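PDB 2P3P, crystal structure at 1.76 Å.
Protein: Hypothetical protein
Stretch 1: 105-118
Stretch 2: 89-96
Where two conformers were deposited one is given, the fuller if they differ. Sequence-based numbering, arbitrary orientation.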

ATOM      1  N   SER A 105      -3.026   3.688  -4.259  1.00  6.76           N
ATOM      2  CA  SER A 105      -2.372   3.522  -2.986  1.00  7.00           C
ATOM      3  C   SER A 105      -1.658   4.805  -2.543  1.00  5.88           C
ATOM      4  O   SER A 105      -1.159   5.553  -3.372  1.00  6.30           O
ATOM      5  CB  SER A 105      -1.333   2.394  -3.090  1.00  6.06           C
ATOM      6  OG  SER A 105      -1.948   1.139  -3.357  1.00  7.15           O
ATOM      7  N   ARG A 106      -1.544   4.961  -1.212  1.00  6.90           N
ATOM      8  CA  ARG A 106      -0.658   5.935  -0.575  1.00  8.27           C
ATOM      9  C   ARG A 106       0.293   5.120   0.287  1.00  7.34           C
ATOM     10  O   ARG A 106      -0.130   4.153   0.911  1.00  9.48           O
ATOM     11  CB  ARG A 106      -1.446   6.893   0.313  1.00  9.27           C
ATOM     12  CG  ARG A 106      -2.468   7.732  -0.429  1.00 12.31           C
ATOM     13  CD  ARG A 106      -3.244   8.749   0.483  1.00 13.75           C
ATOM     14  NE  ARG A 106      -3.755   8.065   1.658  1.00 12.88           N
ATOM     15  CZ  ARG A 106      -3.060   7.952   2.787  1.00 13.47           C
ATOM     16  NH1 ARG A 106      -1.859   8.521   2.857  1.00  9.61           N
ATOM     17  NH2 ARG A 106      -3.526   7.223   3.804  1.00 13.31           N
ATOM     18  N   ILE A 107       1.561   5.455   0.264  1.00  7.50           N
ATOM     19  CA  ILE A 107       2.544   4.861   1.173  1.00  7.21           C
ATOM     20  C   ILE A 107       2.931   5.956   2.195  1.00  7.23           C
ATOM     21  O   ILE A 107       3.379   7.069   1.818  1.00  7.32           O
ATOM     22  CB  ILE A 107       3.806   4.367   0.446  1.00  7.55           C
ATOM     23  CG1 ILE A 107       3.479   3.469  -0.735  1.00  7.88           C
ATOM     24  CG2 ILE A 107       4.706   3.585   1.423  1.00  7.60           C
ATOM     25  CD1 ILE A 107       4.709   3.053  -1.500  1.00  7.48           C
ATOM     26  N   ASP A 108       2.711   5.640   3.478  1.00  7.07           N
ATOM     27  CA  ASP A 108       3.088   6.485   4.593  1.00  7.15           C
ATOM     28  C   ASP A 108       4.225   5.791   5.368  1.00  7.43           C
ATOM     29  O   ASP A 108       4.317   4.567   5.416  1.00  7.77           O
ATOM     30  CB  ASP A 108       1.860   6.740   5.504  1.00  7.06           C
ATOM     31  CG  ASP A 108       0.782   7.533   4.822  1.00  8.22           C
ATOM     32  OD1 ASP A 108       1.137   8.552   4.185  1.00 11.84           O
ATOM     33  OD2 ASP A 108      -0.406   7.148   4.913  1.00 13.34           O
ATOM     34  N   PHE A 109       5.113   6.598   5.936  1.00  7.44           N
ATOM     35  CA  PHE A 109       6.156   6.127   6.861  1.00  7.47           C
ATOM     36  C   PHE A 109       6.057   6.810   8.190  1.00  8.42           C
ATOM     37  O   PHE A 109       5.731   8.007   8.255  1.00  6.61           O
ATOM     38  CB  PHE A 109       7.538   6.320   6.285  1.00  8.57           C
ATOM     39  CG  PHE A 109       7.823   5.428   5.126  1.00  6.53           C
ATOM     40  CD1 PHE A 109       8.538   4.252   5.285  1.00  9.39           C
ATOM     41  CD2 PHE A 109       7.368   5.784   3.855  1.00 10.92           C
ATOM     42  CE1 PHE A 109       8.801   3.462   4.188  1.00 11.15           C
ATOM     43  CE2 PHE A 109       7.636   4.995   2.750  1.00  8.59           C
ATOM     44  CZ  PHE A 109       8.335   3.859   2.910  1.00  7.77           C
ATOM     45  N   TYR A 110       6.297   6.038   9.261  1.00  8.70           N
ATOM     46  CA  TYR A 110       6.324   6.558  10.631  1.00  8.76           C
ATOM     47  C   TYR A 110       7.531   6.040  11.372  1.00  8.73           C
ATOM     48  O   TYR A 110       8.069   4.953  11.054  1.00  9.24           O
ATOM     49  CB  TYR A 110       5.109   6.128  11.444  1.00  8.21           C
ATOM     50  CG  TYR A 110       3.784   6.527  10.920  1.00  7.56           C
ATOM     51  CD1 TYR A 110       3.096   7.608  11.443  1.00  8.98           C
ATOM     52  CD2 TYR A 110       3.192   5.783   9.937  1.00  9.72           C
ATOM     53  CE1 TYR A 110       1.828   7.948  10.942  1.00  9.25           C
ATOM     54  CE2 TYR A 110       1.976   6.077   9.466  1.00 10.99           C
ATOM     55  CZ  TYR A 110       1.280   7.136   9.958  1.00  9.66           C
ATOM     56  OH  TYR A 110       0.043   7.330   9.367  1.00  8.90           O
ATOM     57  N   THR A 111       7.931   6.757  12.405  1.00  9.16           N
ATOM     58  CA  THR A 111       8.810   6.132  13.403  1.00  7.89           C
ATOM     59  C   THR A 111       8.026   5.053  14.162  1.00  7.66           C
ATOM     60  O   THR A 111       6.799   4.986  14.077  1.00  7.75           O
ATOM     61  CB  THR A 111       9.351   7.145  14.420  1.00  7.62           C
ATOM     62  OG1 THR A 111       8.274   7.575  15.268  1.00  7.77           O
ATOM     63  CG2 THR A 111       9.974   8.374  13.709  1.00  9.17           C
ATOM     64  N   THR A 112       8.722   4.207  14.916  1.00  7.97           N
ATOM     65  CA  THR A 112       8.022   3.188  15.732  1.00  8.05           C
ATOM     66  C   THR A 112       7.174   3.798  16.866  1.00  7.89           C
ATOM     67  O   THR A 112       6.381   3.099  17.505  1.00  7.40           O
ATOM     68  CB  THR A 112       8.983   2.121  16.251  1.00  7.30           C
ATOM     69  OG1 THR A 112      10.153   2.741  16.797  1.00 10.28           O
ATOM     70  CG2 THR A 112       9.442   1.182  15.135  1.00  9.53           C
ATOM     71  N   GLU A 113       7.369   5.086  17.126  1.00  7.64           N
ATOM     72  CA  GLU A 113       6.570   5.849  18.091  1.00  8.11           C
ATOM     73  C   GLU A 113       5.483   6.703  17.443  1.00  7.69           C
ATOM     74  O   GLU A 113       4.962   7.645  18.096  1.00  8.79           O
ATOM     75  CB  GLU A 113       7.458   6.791  18.908  1.00  8.17           C
ATOM     76  CG  GLU A 113       8.521   6.105  19.788  1.00 10.55           C
ATOM     77  CD  GLU A 113       9.638   5.458  18.936  1.00  9.57           C
ATOM     78  OE1 GLU A 113      10.287   6.137  18.118  1.00 11.34           O
ATOM     79  OE2 GLU A 113       9.829   4.232  19.052  1.00 11.33           O
ATOM     80  N   TRP A 114       5.187   6.395  16.178  1.00  8.00           N
ATOM     81  CA  TRP A 114       4.094   6.982  15.364  1.00  8.24           C
ATOM     82  C   TRP A 114       4.296   8.451  14.965  1.00  8.72           C
ATOM     83  O   TRP A 114       3.340   9.191  14.725  1.00  8.88           O
ATOM     84  CB  TRP A 114       2.759   6.688  16.039  1.00  7.34           C
ATOM     85  CG  TRP A 114       2.499   5.209  16.014  1.00  7.40           C
ATOM     86  CD1 TRP A 114       2.621   4.326  17.041  1.00  6.76           C
ATOM     87  CD2 TRP A 114       2.138   4.453  14.874  1.00  2.36           C
ATOM     88  NE1 TRP A 114       2.307   3.052  16.599  1.00  5.80           N
ATOM     89  CE2 TRP A 114       1.989   3.129  15.270  1.00  4.28           C
ATOM     90  CE3 TRP A 114       1.851   4.798  13.543  1.00  5.23           C
ATOM     91  CZ2 TRP A 114       1.611   2.115  14.373  1.00  5.58           C
ATOM     92  CZ3 TRP A 114       1.484   3.777  12.654  1.00  5.63           C
ATOM     93  CH2 TRP A 114       1.385   2.470  13.082  1.00  5.81           C
ATOM     94  N   LYS A 115       5.562   8.865  14.887  1.00  9.45           N
ATOM     95  CA  LYS A 115       5.903  10.203  14.409  1.00  9.97           C
ATOM     96  C   LYS A 115       5.930  10.087  12.904  1.00  9.79           C
ATOM     97  O   LYS A 115       6.627   9.228  12.399  1.00  9.67           O
ATOM     98  CB  LYS A 115       7.277  10.638  14.953  1.00  9.44           C
ATOM     99  CG  LYS A 115       7.734  12.044  14.584  1.00 11.98           C
ATOM    100  CD  LYS A 115       9.190  12.275  15.080  1.00 11.69           C
ATOM    101  CE  LYS A 115       9.619  13.710  14.992  1.00 15.82           C
ATOM    102  NZ  LYS A 115       9.932  14.075  13.608  1.00 17.86           N
ATOM    103  N   PRO A 116       5.153  10.919  12.186  1.00 10.49           N
ATOM    104  CA  PRO A 116       5.153  10.846  10.724  1.00 10.20           C
ATOM    105  C   PRO A 116       6.463  11.312  10.080  1.00 10.75           C
ATOM    106  O   PRO A 116       7.067  12.304  10.507  1.00 10.05           O
ATOM    107  CB  PRO A 116       3.990  11.754  10.316  1.00 10.37           C
ATOM    108  CG  PRO A 116       3.777  12.635  11.453  1.00 10.40           C
ATOM    109  CD  PRO A 116       4.198  11.931  12.671  1.00 10.66           C
ATOM    110  N   LEU A 117       6.886  10.562   9.073  1.00 10.63           N
ATOM    111  CA  LEU A 117       8.094  10.867   8.362  1.00 10.60           C
ATOM    112  C   LEU A 117       7.724  11.311   6.958  1.00 11.21           C
ATOM    113  O   LEU A 117       6.638  11.042   6.480  1.00 10.97           O
ATOM    114  CB  LEU A 117       9.041   9.701   8.401  1.00 10.27           C
ATOM    115  CG  LEU A 117       9.470   9.216   9.800  1.00 10.54           C
ATOM    116  CD1 LEU A 117      10.257   7.879   9.705  1.00 10.70           C
ATOM    117  CD2 LEU A 117      10.290  10.301  10.538  1.00  9.66           C
ATOM    118  N   LYS A 118       8.621  12.044   6.316  0.50 11.75           N
ATOM    119  CA  LYS A 118       8.372  12.474   4.950  0.50 11.77           C
ATOM    120  C   LYS A 118       8.623  11.254   4.071  0.50 11.56           C
ATOM    121  O   LYS A 118       9.686  10.646   4.121  0.50 11.81           O
ATOM    122  CB  LYS A 118       9.233  13.676   4.548  0.50 12.11           C
ATOM    123  CG  LYS A 118      10.511  13.364   3.761  0.50 12.66           C
ATOM    124  CD  LYS A 118      11.203  14.635   3.267  0.50 12.47           C
ATOM    125  CE  LYS A 118      12.560  14.312   2.641  0.50 12.53           C
ATOM    126  NZ  LYS A 118      12.859  15.116   1.401  0.50 12.54           N
TER
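Stretch 2 (89-96) SSVICVVT

Antiparallel strands that neighbour each other in a sheet are held by backbone hydrogen bonds, but the character of each contact is set by what the alternating side chains do on the two faces, and the pairing of residues 89-96 with 105-118 is a compact example. Its apolar centre is Ile92, which gives up more surface to the other stretch than any other residue of the pair. Its chi1 of -52° (m) and chi2 of 169° (t) carry the side chain out to the turn that follows the partner strand. There Ile92 CD1 lies over one face of the Trp114 indole, 3.6 Å from the centroid of the six-membered ring and only 12° off the ring normal, a CH-pi contact. The same methyl carbon, Ile92 CD1, packs 3.7 Å from Thr112 CA and 3.2 Å from Thr111 O, so the type I turn from Thr111 to Trp114 folds around the tip of the isoleucine.

From this centre the alternation can be followed along the sheet. On the face of Ile92, Tyr110 sits directly opposite, with CB atoms of Tyr110 and Ile92 4.2 Å apart, and its ring reaches along the strand so that Tyr110 CE2 comes within 3.9 Å of Val94 CG2. The other face belongs to Ile107, Phe109, Cys93 and Val95. Here Cys93 SG lies 3.7 Å from Ile107 CG2 and 3.9 Å from Phe109 CE1, approaching the phenyl ring obliquely, while Val91 CG2 meets the edge of that ring, 4.3 Å from Phe109 CD1. Beyond it, Leu117 CD1 touches Val91 CG1 at 3.9 Å.

Both strands have extended backbones, and their axes approach to 4.6 Å with an angle of 151° between their N-to-C directions: antiparallel, but with a marked departure from 180°. The register pairs Ile92 with Tyr110, Val94 with Asp108 and Thr96 with Arg106, and each pair closes a ring of two hydrogen bonds. Ile92 N donates to Tyr110 O at 2.8 Å and Tyr110 N to Ile92 O at 2.9 Å; Val94 N donates to Asp108 O at 2.9 Å and Asp108 N to Val94 O at 2.8 Å; Thr96 N donates to Arg106 O at 2.9 Å and Arg106 N to Thr96 O at 2.8 Å. Between these rings, the non-hydrogen-bonded pairs Cys93-Phe109 and Val95-Ile107 bring their CA atoms closer together.

Polar groups finish the contact at its two ends. Near Thr96, Arg106 NH2 lies 3.7 Å from Thr96 CB, and the guanidinium forms a salt bridge within its own strand, Arg106 NH1 to Asp108 OD2 at 2.9 Å. Water 3 stands 2.5 Å from Asp108 OD2 and 2.8 Å from Thr96 OG1, linking the strands through their side chains. At the other end, where direct backbone bonding has ceased, water 1 donates to Ser90 O at 2.7 Å and accepts from Thr112 N at 2.9 Å, extending the pairing by a solvent bridge.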

ATOM      1  N   SER A  89      17.449  -0.595  14.420  1.00 11.80           N
ATOM      2  CA  SER A  89      16.253   0.265  14.540  1.00 11.02           C
ATOM      3  C   SER A  89      15.366   0.116  13.349  1.00  8.04           C
ATOM      4  O   SER A  89      15.794  -0.403  12.331  1.00  6.27           O
ATOM      5  CB  SER A  89      16.609   1.740  14.631  1.00 10.89           C
ATOM      6  OG  SER A  89      17.136   2.180  13.407  1.00 11.48           O
ATOM      7  N   SER A  90      14.145   0.638  13.465  1.00  7.03           N
ATOM      8  CA  SER A  90      13.082   0.339  12.503  1.00  5.82           C
ATOM      9  C   SER A  90      12.246   1.570  12.169  1.00  6.29           C
ATOM     10  O   SER A  90      12.193   2.518  12.939  1.00  5.29           O
ATOM     11  CB  SER A  90      12.133  -0.694  13.113  1.00  6.46           C
ATOM     12  OG  SER A  90      12.721  -1.975  13.086  1.00  7.61           O
ATOM     13  N   VAL A  91      11.534   1.492  11.047  1.00  7.11           N
ATOM     14  CA  VAL A  91      10.431   2.408  10.729  1.00  7.11           C
ATOM     15  C   VAL A  91       9.167   1.579  10.361  1.00  7.43           C
ATOM     16  O   VAL A  91       9.254   0.388  10.003  1.00  7.14           O
ATOM     17  CB  VAL A  91      10.795   3.426   9.609  1.00  8.31           C
ATOM     18  CG1 VAL A  91      11.954   4.343  10.063  1.00  8.49           C
ATOM     19  CG2 VAL A  91      11.112   2.748   8.319  1.00  8.54           C
ATOM     20  N   ILE A  92       7.999   2.219  10.480  1.00  7.12           N
ATOM     21  CA  ILE A  92       6.700   1.601  10.102  1.00  6.66           C
ATOM     22  C   ILE A  92       6.301   2.094   8.697  1.00  6.86           C
ATOM     23  O   ILE A  92       6.274   3.285   8.448  1.00  6.60           O
ATOM     24  CB  ILE A  92       5.569   1.986  11.101  1.00  6.52           C
ATOM     25  CG1 ILE A  92       6.004   1.693  12.547  1.00  6.44           C
ATOM     26  CG2 ILE A  92       4.233   1.218  10.754  1.00  6.98           C
ATOM     27  CD1 ILE A  92       5.134   2.252  13.602  1.00  6.62           C
ATOM     28  N   CYS A  93       5.964   1.146   7.820  1.00  6.88           N
ATOM     29  CA  CYS A  93       5.528   1.440   6.470  1.00  7.31           C
ATOM     30  C   CYS A  93       4.084   1.021   6.368  1.00  7.40           C
ATOM     31  O   CYS A  93       3.748  -0.131   6.708  1.00  5.89           O
ATOM     32  CB  CYS A  93       6.370   0.647   5.461  1.00  7.96           C
ATOM     33  SG  CYS A  93       5.841   0.921   3.706  1.00  8.63           S
ATOM     34  N   VAL A  94       3.213   1.948   5.934  1.00  7.33           N
ATOM     35  CA  VAL A  94       1.791   1.670   5.913  1.00  7.89           C
ATOM     36  C   VAL A  94       1.369   1.998   4.506  1.00  7.89           C
ATOM     37  O   VAL A  94       1.697   3.065   3.994  1.00  9.92           O
ATOM     38  CB  VAL A  94       0.960   2.491   6.953  1.00  7.34           C
ATOM     39  CG1 VAL A  94      -0.512   2.028   6.972  1.00  7.34           C
ATOM     40  CG2 VAL A  94       1.530   2.354   8.341  1.00  9.71           C
ATOM     41  N   VAL A  95       0.686   1.056   3.870  1.00  8.59           N
ATOM     42  CA  VAL A  95       0.226   1.239   2.507  1.00  8.24           C
ATOM     43  C   VAL A  95      -1.294   1.191   2.575  1.00  9.55           C
ATOM     44  O   VAL A  95      -1.885   0.190   3.012  1.00  6.78           O
ATOM     45  CB  VAL A  95       0.766   0.137   1.522  1.00  7.86           C
ATOM     46  CG1 VAL A  95       0.289   0.412   0.093  1.00  7.36           C
ATOM     47  CG2 VAL A  95       2.262   0.028   1.561  1.00  8.42           C
ATOM     48  N   THR A  96      -1.915   2.276   2.146  1.00  9.30           N
ATOM     49  CA  THR A  96      -3.369   2.417   2.259  1.00  8.59           C
ATOM     50  C   THR A  96      -3.908   2.572   0.854  1.00  8.68           C
ATOM     51  O   THR A  96      -3.500   3.506   0.121  1.00  8.99           O
ATOM     52  CB  THR A  96      -3.788   3.608   3.124  1.00  8.93           C
ATOM     53  OG1 THR A  96      -3.191   3.532   4.424  1.00  6.38           O
ATOM     54  CG2 THR A  96      -5.336   3.643   3.267  1.00  9.24           C
TER
HETATM   55  O   HOH W   1      11.502   4.769  14.194  1.00 14.69           O
HETATM   56  O   HOH W   2      13.118   1.764  15.939  1.00 19.03           O
HETATM   57  O   HOH W   3      -0.729   4.824   3.929  1.00 19.11           O
HETATM   58  O   HOH W   4      -5.311   5.786   0.265  1.00 17.03           O